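Local coordinates for protein metal-bound toxin (Helicobacter pylori, PDB 4NRN) that binds two zinc ions and, as a toxin of the RelE family's YafQ subfamily, probably acts as an RNA endonuclease within a toxin-antitoxin system, at residues 2-7 with 78-83; 25-30 with 59-64; 53-58 with 68-73. One frame throughout, in Å; residues are numbered along the deposited sequence.

Contact 1: residues 2-7 with 78-83; sequences LTIETS and LFLVRL
Ser-7 OG is gripped twice: it donates to Val-81 O at 2.8 Å, approaching from above the plane of that carbonyl, and it caps the backbone N of Phe-10 at the start of helix 8-19. Both roles follow from its position between the backbone N and the carbonyl carbon (chi1 73°). Next to it, Ser-7 N donates to Leu-80 O at 3.0 Å, so the residue is tied to strand 77-84 through backbone and side chain alike just where the chain leaves strand 3-6. Earlier along the pair the parallel ladder is regular. Glu-5 carries two of its rungs, its N donating to Leu-78 O in a nearly straight bond (170°) and its O receiving Leu-80 N at 2.7 Å, while Leu-78 N binds Thr-3 O. This pairing sets the first strand of the chain at one edge of the mixed sheet of the RelE-type fold, against a strand more than seventy residues later. Ile-4, Leu-78 and Leu-80 share the face that helix 24-35 covers through Val-31. There the Ile-4 and Leu-80 side chains cross obliquely, Ile-4 CG2 3.8 Å from Leu-80 CD1, and CG1 of the same isoleucine runs alongside Leu-78 CD2, both side chains pointing the same way. Thr-6 CG2 rests on Leu-80 CD1 as well, leaving its OG1 to bond Asp-11. On the other face the Phe-79 ring, its CG anti to the backbone N, leans along strand 3-6: CD1 and CE1 lie near the carbonyl oxygens of Glu-5 and Thr-6, and CZ reaches Ser-7 CB at 3.9 Å.

Contact 2: residues 25-30 with 59-64; sequences KLLYKV and CHLKPD. With ZN (zinc ion), chain C.
Leu-61 points toward helix 24-35 at the corner where the chain turns, and each step of its side chain finds an apolar partner there. Its CB lies 4.3 Å from Leu-26 CD2; its CG is near Val-30 CG2; then the two methyls part, CD1 settling 4.0 Å from Val-30 CG1 and CD2 meeting Leu-27 CD1 at 4.1 Å. The leucine thus fits among three helix side chains spaced over little more than one turn, crossing Leu-27 and Val-30 obliquely. All three have their first branch anti to the backbone N, and Leu-27 continues inward to Phe-10 and Leu-14 of helix 8-19. In this alpha/beta fold the contact packs helix 24-35 against the side of the sheet that carries Cys-59 and Leu-61; Leu-61 and Lys-62 together face Leu-65 in a classic beta bulge. Two residues before Leu-61, Cys-59 SG touches Val-30 CG1 at 3.7 Å. At the outer margin the extended Lys-62 chain passes across Leu-26, its CG and CE lying against the CD2 methyl, with Lys-62 CE 3.7 Å from Leu-26 CD2. His-60 points away from the helix, and its NE2 coordinates zinc at 2.0 Å, with His-47 and Glu-58 completing the protein ligands. The other ring nitrogen, His-60 ND1, donates to Pro-63 O at 3.1 Å. That oxygen lies close to the imidazole plane, although the N-H comes from well above the carbonyl plane; the bond helps to fix the ring's rotation and would be expected to make NE2 a somewhat better electron donor to the metal.

Contact 3: residues 53-58 with 68-73; sequences LKDFRE and VYQIKK. With ZN (zinc ion), chain C.
Tyr-69 holds its ring between the backbone N and the carbonyl carbon (chi1 67°), while Arg-57 sends CG anti to its own carbonyl carbon (chi1 -63°), and these two torsions lay the side chains next to each other, pointing the same way. Arg-57 CB then sits over one face of the tyrosine ring in a CH-pi contact, 3.8 Å from the centroid and displaced toward the rim near CZ. A bend at chi3 brings the arginine NE beside the phenol, where it makes a weak, strongly bent bond to Tyr-69 OH (3.2 Å), with the hydroxyl at the edge of the guanidinium. The stronger partner of both polar ends is Asp-46, which forms a salt bridge with Arg-57 NH2 and a hydrogen bond with Tyr-69 OH. Underneath, the same residues form a hydrogen-bonded antiparallel pair in the hairpin that joins strand 56-60 to strand 65-72, the central strand of the RelE-type sheet. Arg-57 N donates almost perfectly straight to Tyr-69 O at 2.8 Å; the return bond from Tyr-69 N to Arg-57 O reaches its oxygen from above the carbonyl plane. On the other face, Gln-70 CB lies in the plane of the Phe-56 ring at its edge, and the extended chain carries Gln-70 OE1 to 3.3 Å from Phe-56 CE1. There the amide oxygen, near the ring plane, meets the slightly positive rim; the ring and amide planes stand 87° apart. Glu-58, paired with Val-68 on this face, runs out extended from CG and binds zinc through OE2 at 2.4 Å. His-47 and His-60 share that ion, and a second zinc is bound by Glu-58 and His-86, the predicted proton donor of the active site.

How the contacts relate
All three contacts converge on one mixed sheet, whose strands run across it in the order 3-6, 77-84, 65-72, 56-60, 46-48. Contact 1 joins the first two and contact 3 the third and fourth; their centres are about 9 Å apart, and backbone hydrogen bonds, probable on their geometry, from Phe-79 N to Gln-70 O and from Val-81 N to Val-68 O link them. Contact 2, about 14 and 16 Å from the centres of contacts 1 and 3, packs helix 24-35 on the sheet. Along the chain, contacts 2 and 3 lie within the loop closed by contact 1, and their segments alternate. Strand 56-60 serves both, delivering Glu-58 and His-60 to one zinc ion.

Contact 1: residues 2-7 with 78-83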
loop_
_atom_site.group_PDB
_atom_site.type_symbol
_atom_site.label_atom_id
_atom_site.label_comp_id
_atom_site.label_asym_id
_atom_site.label_seq_id
_atom_site.Cartn_x
_atom_site.Cartn_y
_atom_site.Cartn_z
ATOM N N LEU A 2 9.585 9.977 -2.961
ATOM C CA LEU A 2 8.688 10.368 -1.882
ATOM C C LEU A 2 9.133 9.744 -0.564
ATOM O O LEU A 2 9.565 8.586 -0.536
ATOM C CB LEU A 2 7.254 9.930 -2.185
ATOM C CG LEU A 2 6.540 10.609 -3.350
ATOM C CD1 LEU A 2 5.230 9.911 -3.623
ATOM C CD2 LEU A 2 6.319 12.085 -3.054
ATOM N N THR A 3 9.049 10.517 0.517
ATOM C CA THR A 3 9.233 9.986 1.866
ATOM C C THR A 3 8.174 8.919 2.098
ATOM O O THR A 3 7.029 9.079 1.685
ATOM C CB THR A 3 9.123 11.091 2.949
ATOM O OG1 THR A 3 10.272 11.945 2.877
ATOM C CG2 THR A 3 9.060 10.486 4.347
ATOM N N ILE A 4 8.569 7.813 2.718
ATOM C CA ILE A 4 7.658 6.696 2.939
ATOM C C ILE A 4 7.366 6.578 4.420
ATOM O O ILE A 4 8.268 6.347 5.218
ATOM C CB ILE A 4 8.246 5.362 2.414
ATOM C CG1 ILE A 4 8.562 5.471 0.925
ATOM C CG2 ILE A 4 7.274 4.195 2.660
ATOM C CD1 ILE A 4 9.617 4.514 0.463
ATOM N N GLU A 5 6.108 6.750 4.791
ATOM C CA GLU A 5 5.734 6.686 6.194
ATOM C C GLU A 5 4.585 5.720 6.367
ATOM O O GLU A 5 3.732 5.605 5.493
ATOM C CB GLU A 5 5.344 8.071 6.718
ATOM C CG GLU A 5 5.642 8.252 8.209
ATOM C CD GLU A 5 5.134 9.567 8.779
ATOM O OE1 GLU A 5 4.352 10.260 8.096
ATOM O OE2 GLU A 5 5.517 9.904 9.920
ATOM N N THR A 6 4.565 5.022 7.495
ATOM C CA THR A 6 3.521 4.048 7.745
ATOM C C THR A 6 2.623 4.499 8.886
ATOM O O THR A 6 3.000 5.352 9.682
ATOM C CB THR A 6 4.106 2.666 8.088
ATOM O OG1 THR A 6 4.708 2.702 9.390
ATOM C CG2 THR A 6 5.152 2.258 7.059
ATOM N N SER A 7 1.429 3.920 8.948
ATOM C CA SER A 7 0.533 4.080 10.084
ATOM C C SER A 7 0.834 3.006 11.133
ATOM O O SER A 7 1.580 2.048 10.865
ATOM C CB SER A 7 -0.915 3.937 9.626
ATOM O OG SER A 7 -1.227 2.583 9.335
ATOM N N LEU A 78 4.591 9.467 0.709
ATOM C CA LEU A 78 3.753 8.306 0.447
ATOM C C LEU A 78 3.409 7.686 1.792
ATOM O O LEU A 78 4.300 7.255 2.523
ATOM C CB LEU A 78 4.506 7.296 -0.431
ATOM C CG LEU A 78 3.913 5.892 -0.561
ATOM C CD1 LEU A 78 2.699 5.927 -1.478
ATOM C CD2 LEU A 78 4.960 4.913 -1.077
ATOM N N PHE A 79 2.121 7.645 2.118
ATOM C CA PHE A 79 1.658 7.158 3.417
ATOM C C PHE A 79 1.076 5.744 3.288
ATOM O O PHE A 79 0.083 5.547 2.596
ATOM C CB PHE A 79 0.606 8.138 3.959
ATOM C CG PHE A 79 0.203 7.898 5.399
ATOM C CD1 PHE A 79 1.155 7.829 6.406
ATOM C CD2 PHE A 79 -1.140 7.795 5.747
ATOM C CE1 PHE A 79 0.774 7.630 7.729
ATOM C CE2 PHE A 79 -1.526 7.606 7.065
ATOM C CZ PHE A 79 -0.570 7.516 8.051
ATOM N N LEU A 80 1.693 4.759 3.936
ATOM C CA LEU A 80 1.167 3.388 3.893
ATOM C C LEU A 80 0.148 3.151 5.016
ATOM O O LEU A 80 0.491 3.155 6.201
ATOM C CB LEU A 80 2.300 2.345 3.907
ATOM C CG LEU A 80 3.473 2.614 2.949
ATOM C CD1 LEU A 80 4.550 1.533 3.041
ATOM C CD2 LEU A 80 3.004 2.777 1.518
ATOM N N VAL A 81 -1.106 2.934 4.617
ATOM C CA VAL A 81 -2.241 2.983 5.542
ATOM C C VAL A 81 -2.690 1.616 6.079
ATOM O O VAL A 81 -2.826 1.440 7.288
ATOM C CB VAL A 81 -3.455 3.757 4.929
ATOM C CG1 VAL A 81 -4.552 3.933 5.958
ATOM C CG2 VAL A 81 -3.017 5.109 4.412
ATOM N N ARG A 82 -2.940 0.658 5.195
ATOM C CA ARG A 82 -3.310 -0.688 5.630
ATOM C C ARG A 82 -2.810 -1.718 4.626
ATOM O O ARG A 82 -2.569 -1.399 3.466
ATOM C CB ARG A 82 -4.828 -0.822 5.803
ATOM C CG ARG A 82 -5.491 0.161 6.792
ATOM C CD ARG A 82 -5.246 -0.195 8.257
ATOM N NE ARG A 82 -5.321 -1.635 8.504
ATOM C CZ ARG A 82 -6.446 -2.294 8.759
ATOM N NH1 ARG A 82 -7.598 -1.641 8.803
ATOM N NH2 ARG A 82 -6.421 -3.604 8.966
ATOM N N LEU A 83 -2.640 -2.952 5.086
ATOM C CA LEU A 83 -2.145 -4.041 4.249
ATOM C C LEU A 83 -2.871 -5.305 4.668
ATOM O O LEU A 83 -2.663 -5.799 5.773
ATOM C CB LEU A 83 -0.644 -4.234 4.458
ATOM C CG LEU A 83 0.036 -5.223 3.520
ATOM C CD1 LEU A 83 0.115 -4.611 2.133
ATOM C CD2 LEU A 83 1.425 -5.576 4.033
#

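Contact 2: residues 25-30 with 59-64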
loop_
_atom_site.group_PDB
_atom_site.type_symbol
_atom_site.label_atom_id
_atom_site.label_comp_id
_atom_site.label_asym_id
_atom_site.label_seq_id
_atom_site.Cartn_x
_atom_site.Cartn_y
_atom_site.Cartn_z
ATOM N N LYS A 25 9.800 -8.668 -0.012
ATOM C CA LYS A 25 10.365 -8.182 -1.256
ATOM C C LYS A 25 9.259 -7.783 -2.238
ATOM O O LYS A 25 9.462 -6.923 -3.107
ATOM C CB LYS A 25 11.317 -9.230 -1.841
ATOM C CG LYS A 25 12.509 -9.547 -0.920
ATOM C CD LYS A 25 13.194 -10.884 -1.265
ATOM C CE LYS A 25 14.047 -11.389 -0.093
ATOM N NZ LYS A 25 14.458 -12.820 -0.221
ATOM N N LEU A 26 8.089 -8.402 -2.091
ATOM C CA LEU A 26 6.930 -8.018 -2.889
ATOM C C LEU A 26 6.547 -6.587 -2.543
ATOM O O LEU A 26 6.286 -5.774 -3.422
ATOM C CB LEU A 26 5.757 -8.955 -2.610
ATOM C CG LEU A 26 4.381 -8.644 -3.217
ATOM C CD1 LEU A 26 4.480 -8.243 -4.686
ATOM C CD2 LEU A 26 3.445 -9.846 -3.047
ATOM N N LEU A 27 6.530 -6.296 -1.247
ATOM C CA LEU A 27 6.218 -4.965 -0.735
ATOM C C LEU A 27 7.246 -3.911 -1.151
ATOM O O LEU A 27 6.869 -2.837 -1.623
ATOM C CB LEU A 27 6.097 -4.995 0.798
ATOM C CG LEU A 27 5.802 -3.657 1.474
ATOM C CD1 LEU A 27 4.390 -3.212 1.163
ATOM C CD2 LEU A 27 6.019 -3.767 2.975
ATOM N N TYR A 28 8.535 -4.216 -0.963
ATOM C CA TYR A 28 9.607 -3.273 -1.304
ATOM C C TYR A 28 9.514 -2.850 -2.757
ATOM O O TYR A 28 9.772 -1.702 -3.090
ATOM C CB TYR A 28 11.004 -3.877 -1.112
ATOM C CG TYR A 28 11.312 -4.521 0.221
ATOM C CD1 TYR A 28 10.818 -4.001 1.415
ATOM C CD2 TYR A 28 12.142 -5.632 0.286
ATOM C CE1 TYR A 28 11.122 -4.601 2.641
ATOM C CE2 TYR A 28 12.449 -6.234 1.496
ATOM C CZ TYR A 28 11.942 -5.715 2.668
ATOM O OH TYR A 28 12.258 -6.317 3.863
ATOM N N LYS A 29 9.174 -3.799 -3.621
ATOM C CA LYS A 29 9.155 -3.562 -5.054
ATOM C C LYS A 29 8.006 -2.630 -5.423
ATOM O O LYS A 29 8.190 -1.674 -6.177
ATOM C CB LYS A 29 9.049 -4.895 -5.802
ATOM C CG LYS A 29 8.998 -4.773 -7.314
ATOM C CD LYS A 29 9.598 -6.007 -7.980
ATOM C CE LYS A 29 8.857 -7.284 -7.608
ATOM N NZ LYS A 29 7.676 -7.509 -8.484
ATOM N N VAL A 30 6.826 -2.899 -4.871
ATOM C CA VAL A 30 5.656 -2.047 -5.097
ATOM C C VAL A 30 5.785 -0.656 -4.452
ATOM O O VAL A 30 5.506 0.360 -5.092
ATOM C CB VAL A 30 4.343 -2.736 -4.624
ATOM C CG1 VAL A 30 3.129 -1.851 -4.930
ATOM C CG2 VAL A 30 4.184 -4.109 -5.277
ATOM N N CYS A 59 -3.776 -0.687 -4.031
ATOM C CA CYS A 59 -2.904 -1.456 -4.900
ATOM C C CYS A 59 -3.059 -2.935 -4.598
ATOM O O CYS A 59 -3.078 -3.342 -3.438
ATOM C CB CYS A 59 -1.434 -1.046 -4.719
ATOM S SG CYS A 59 -0.408 -1.771 -5.981
ATOM N N HIS A 60 -3.177 -3.733 -5.649
ATOM C CA HIS A 60 -3.314 -5.170 -5.502
ATOM C C HIS A 60 -1.945 -5.852 -5.543
ATOM O O HIS A 60 -1.414 -6.106 -6.619
ATOM C CB HIS A 60 -4.238 -5.709 -6.593
ATOM C CG HIS A 60 -5.678 -5.360 -6.382
ATOM N ND1 HIS A 60 -6.636 -6.301 -6.064
ATOM C CD2 HIS A 60 -6.326 -4.171 -6.417
ATOM C CE1 HIS A 60 -7.807 -5.710 -5.924
ATOM N NE2 HIS A 60 -7.645 -4.415 -6.132
ATOM N N LEU A 61 -1.370 -6.119 -4.369
ATOM C CA LEU A 61 -0.099 -6.835 -4.265
ATOM C C LEU A 61 -0.315 -8.291 -4.667
ATOM O O LEU A 61 0.559 -8.950 -5.248
ATOM C CB LEU A 61 0.450 -6.747 -2.840
ATOM C CG LEU A 61 1.367 -5.563 -2.529
ATOM C CD1 LEU A 61 0.672 -4.273 -2.880
ATOM C CD2 LEU A 61 1.813 -5.574 -1.068
ATOM N N LYS A 62 -1.496 -8.778 -4.320
ATOM C CA LYS A 62 -2.030 -10.025 -4.824
ATOM C C LYS A 62 -3.517 -9.735 -5.004
ATOM O O LYS A 62 -4.046 -8.841 -4.350
ATOM C CB LYS A 62 -1.797 -11.152 -3.816
ATOM C CG LYS A 62 -0.322 -11.414 -3.498
ATOM C CD LYS A 62 -0.155 -12.513 -2.454
ATOM C CE LYS A 62 1.259 -12.538 -1.886
ATOM N NZ LYS A 62 1.403 -13.487 -0.738
ATOM N N PRO A 63 -4.198 -10.460 -5.902
ATOM C CA PRO A 63 -5.596 -10.100 -6.181
ATOM C C PRO A 63 -6.464 -9.885 -4.930
ATOM O O PRO A 63 -7.440 -9.135 -5.009
ATOM C CB PRO A 63 -6.095 -11.275 -7.025
ATOM C CG PRO A 63 -4.853 -11.755 -7.726
ATOM C CD PRO A 63 -3.742 -11.594 -6.726
ATOM N N ASP A 64 -6.119 -10.503 -3.801
ATOM C CA ASP A 64 -6.755 -10.143 -2.524
ATOM C C ASP A 64 -5.763 -9.904 -1.361
ATOM O O ASP A 64 -6.008 -10.319 -0.232
ATOM C CB ASP A 64 -7.853 -11.140 -2.128
ATOM C CG ASP A 64 -8.828 -10.561 -1.103
ATOM O OD1 ASP A 64 -8.851 -9.324 -0.938
ATOM O OD2 ASP A 64 -9.572 -11.335 -0.458
HETATM ZN ZN ZN C . -9.058 -3.030 -5.951
#

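Contact 3: residues 53-58 with 68-73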
loop_
_atom_site.group_PDB
_atom_site.type_symbol
_atom_site.label_atom_id
_atom_site.label_comp_id
_atom_site.label_asym_id
_atom_site.label_seq_id
_atom_site.Cartn_x
_atom_site.Cartn_y
_atom_site.Cartn_z
ATOM N N LEU A 53 -13.191 9.645 0.771
ATOM C CA LEU A 53 -13.311 11.044 0.345
ATOM C C LEU A 53 -11.978 11.791 0.468
ATOM O O LEU A 53 -11.870 12.978 0.137
ATOM C CB LEU A 53 -14.388 11.768 1.150
ATOM C CG LEU A 53 -15.834 11.319 0.934
ATOM C CD1 LEU A 53 -16.805 12.319 1.562
ATOM C CD2 LEU A 53 -16.141 11.122 -0.550
ATOM N N LYS A 54 -10.970 11.083 0.963
ATOM C CA LYS A 54 -9.598 11.574 0.983
ATOM C C LYS A 54 -8.846 10.689 -0.009
ATOM O O LYS A 54 -9.155 9.502 -0.122
ATOM C CB LYS A 54 -9.005 11.462 2.391
ATOM C CG LYS A 54 -10.036 11.524 3.534
ATOM C CD LYS A 54 -10.999 12.711 3.430
ATOM C CE LYS A 54 -10.442 13.988 4.054
ATOM N NZ LYS A 54 -11.438 15.108 4.024
ATOM N N ASP A 55 -7.886 11.258 -0.737
ATOM C CA ASP A 55 -7.275 10.556 -1.868
ATOM C C ASP A 55 -6.514 9.272 -1.507
ATOM O O ASP A 55 -5.324 9.138 -1.791
ATOM C CB ASP A 55 -6.409 11.494 -2.728
ATOM C CG ASP A 55 -5.259 12.117 -1.957
ATOM O OD1 ASP A 55 -4.834 11.537 -0.938
ATOM O OD2 ASP A 55 -4.777 13.191 -2.381
ATOM N N PHE A 56 -7.223 8.330 -0.894
ATOM C CA PHE A 56 -6.711 6.987 -0.676
ATOM C C PHE A 56 -6.706 6.206 -1.989
ATOM O O PHE A 56 -7.645 6.301 -2.777
ATOM C CB PHE A 56 -7.565 6.233 0.348
ATOM C CG PHE A 56 -7.273 6.592 1.775
ATOM C CD1 PHE A 56 -6.095 7.234 2.121
ATOM C CD2 PHE A 56 -8.161 6.252 2.778
ATOM C CE1 PHE A 56 -5.822 7.553 3.435
ATOM C CE2 PHE A 56 -7.890 6.564 4.099
ATOM C CZ PHE A 56 -6.721 7.217 4.423
ATOM N N ARG A 57 -5.645 5.436 -2.215
ATOM C CA ARG A 57 -5.580 4.521 -3.349
ATOM C C ARG A 57 -5.392 3.091 -2.876
ATOM O O ARG A 57 -5.054 2.836 -1.714
ATOM C CB ARG A 57 -4.470 4.906 -4.330
ATOM C CG ARG A 57 -4.657 6.263 -4.977
ATOM C CD ARG A 57 -3.640 6.479 -6.084
ATOM N NE ARG A 57 -3.906 5.645 -7.250
ATOM C CZ ARG A 57 -4.626 6.035 -8.300
ATOM N NH1 ARG A 57 -5.168 7.250 -8.334
ATOM N NH2 ARG A 57 -4.820 5.208 -9.316
ATOM N N GLU A 58 -5.602 2.164 -3.800
ATOM C CA GLU A 58 -5.634 0.756 -3.481
ATOM C C GLU A 58 -4.803 0.005 -4.507
ATOM O O GLU A 58 -5.080 0.058 -5.706
ATOM C CB GLU A 58 -7.085 0.278 -3.519
ATOM C CG GLU A 58 -7.351 -1.010 -2.796
ATOM C CD GLU A 58 -8.820 -1.372 -2.848
ATOM O OE1 GLU A 58 -9.503 -1.254 -1.809
ATOM O OE2 GLU A 58 -9.300 -1.755 -3.936
ATOM N N VAL A 68 -3.288 -0.244 0.913
ATOM C CA VAL A 68 -3.999 1.025 0.874
ATOM C C VAL A 68 -3.024 2.125 1.248
ATOM O O VAL A 68 -2.397 2.082 2.308
ATOM C CB VAL A 68 -5.230 1.031 1.791
ATOM C CG1 VAL A 68 -5.917 2.386 1.740
ATOM C CG2 VAL A 68 -6.197 -0.072 1.369
ATOM N N TYR A 69 -2.865 3.095 0.353
ATOM C CA TYR A 69 -1.856 4.125 0.549
ATOM C C TYR A 69 -2.394 5.470 0.158
ATOM O O TYR A 69 -3.430 5.582 -0.499
ATOM C CB TYR A 69 -0.596 3.833 -0.272
ATOM C CG TYR A 69 -0.809 3.916 -1.769
ATOM C CD1 TYR A 69 -0.623 5.111 -2.456
ATOM C CD2 TYR A 69 -1.211 2.794 -2.495
ATOM C CE1 TYR A 69 -0.819 5.178 -3.821
ATOM C CE2 TYR A 69 -1.414 2.856 -3.858
ATOM C CZ TYR A 69 -1.214 4.051 -4.518
ATOM O OH TYR A 69 -1.418 4.108 -5.881
ATOM N N GLN A 70 -1.669 6.499 0.564
ATOM C CA GLN A 70 -2.089 7.859 0.314
ATOM C C GLN A 70 -0.846 8.626 -0.053
ATOM O O GLN A 70 0.136 8.595 0.679
ATOM C CB GLN A 70 -2.728 8.441 1.571
ATOM C CG GLN A 70 -3.366 9.796 1.348
ATOM C CD GLN A 70 -3.757 10.477 2.640
ATOM O OE1 GLN A 70 -3.580 9.929 3.730
ATOM N NE2 GLN A 70 -4.294 11.684 2.525
ATOM N N ILE A 71 -0.860 9.288 -1.201
ATOM C CA ILE A 71 0.235 10.189 -1.512
ATOM C C ILE A 71 -0.122 11.575 -1.024
ATOM O O ILE A 71 -1.177 12.109 -1.376
ATOM C CB ILE A 71 0.560 10.252 -3.021
ATOM C CG1 ILE A 71 1.138 8.922 -3.515
ATOM C CG2 ILE A 71 1.552 11.374 -3.300
ATOM C CD1 ILE A 71 1.807 9.031 -4.878
ATOM N N LYS A 72 0.748 12.139 -0.190
ATOM C CA LYS A 72 0.605 13.508 0.296
ATOM C C LYS A 72 1.659 14.385 -0.371
ATOM O O LYS A 72 2.694 14.674 0.227
ATOM C CB LYS A 72 0.800 13.553 1.813
ATOM C CG LYS A 72 -0.114 12.628 2.597
ATOM C CD LYS A 72 -1.396 13.333 2.986
ATOM C CE LYS A 72 -1.167 14.271 4.159
ATOM N NZ LYS A 72 -2.307 15.210 4.345
ATOM N N LYS A 73 1.395 14.799 -1.608
ATOM C CA LYS A 73 2.372 15.536 -2.412
ATOM C C LYS A 73 2.839 16.836 -1.762
ATOM O O LYS A 73 3.955 17.298 -2.006
ATOM C CB LYS A 73 1.804 15.825 -3.802
ATOM C CG LYS A 73 1.734 14.601 -4.718
ATOM C CD LYS A 73 3.119 14.022 -4.993
ATOM C CE LYS A 73 3.167 13.275 -6.318
ATOM N NZ LYS A 73 3.194 14.174 -7.506
HETATM ZN ZN ZN C . -9.058 -3.030 -5.951
#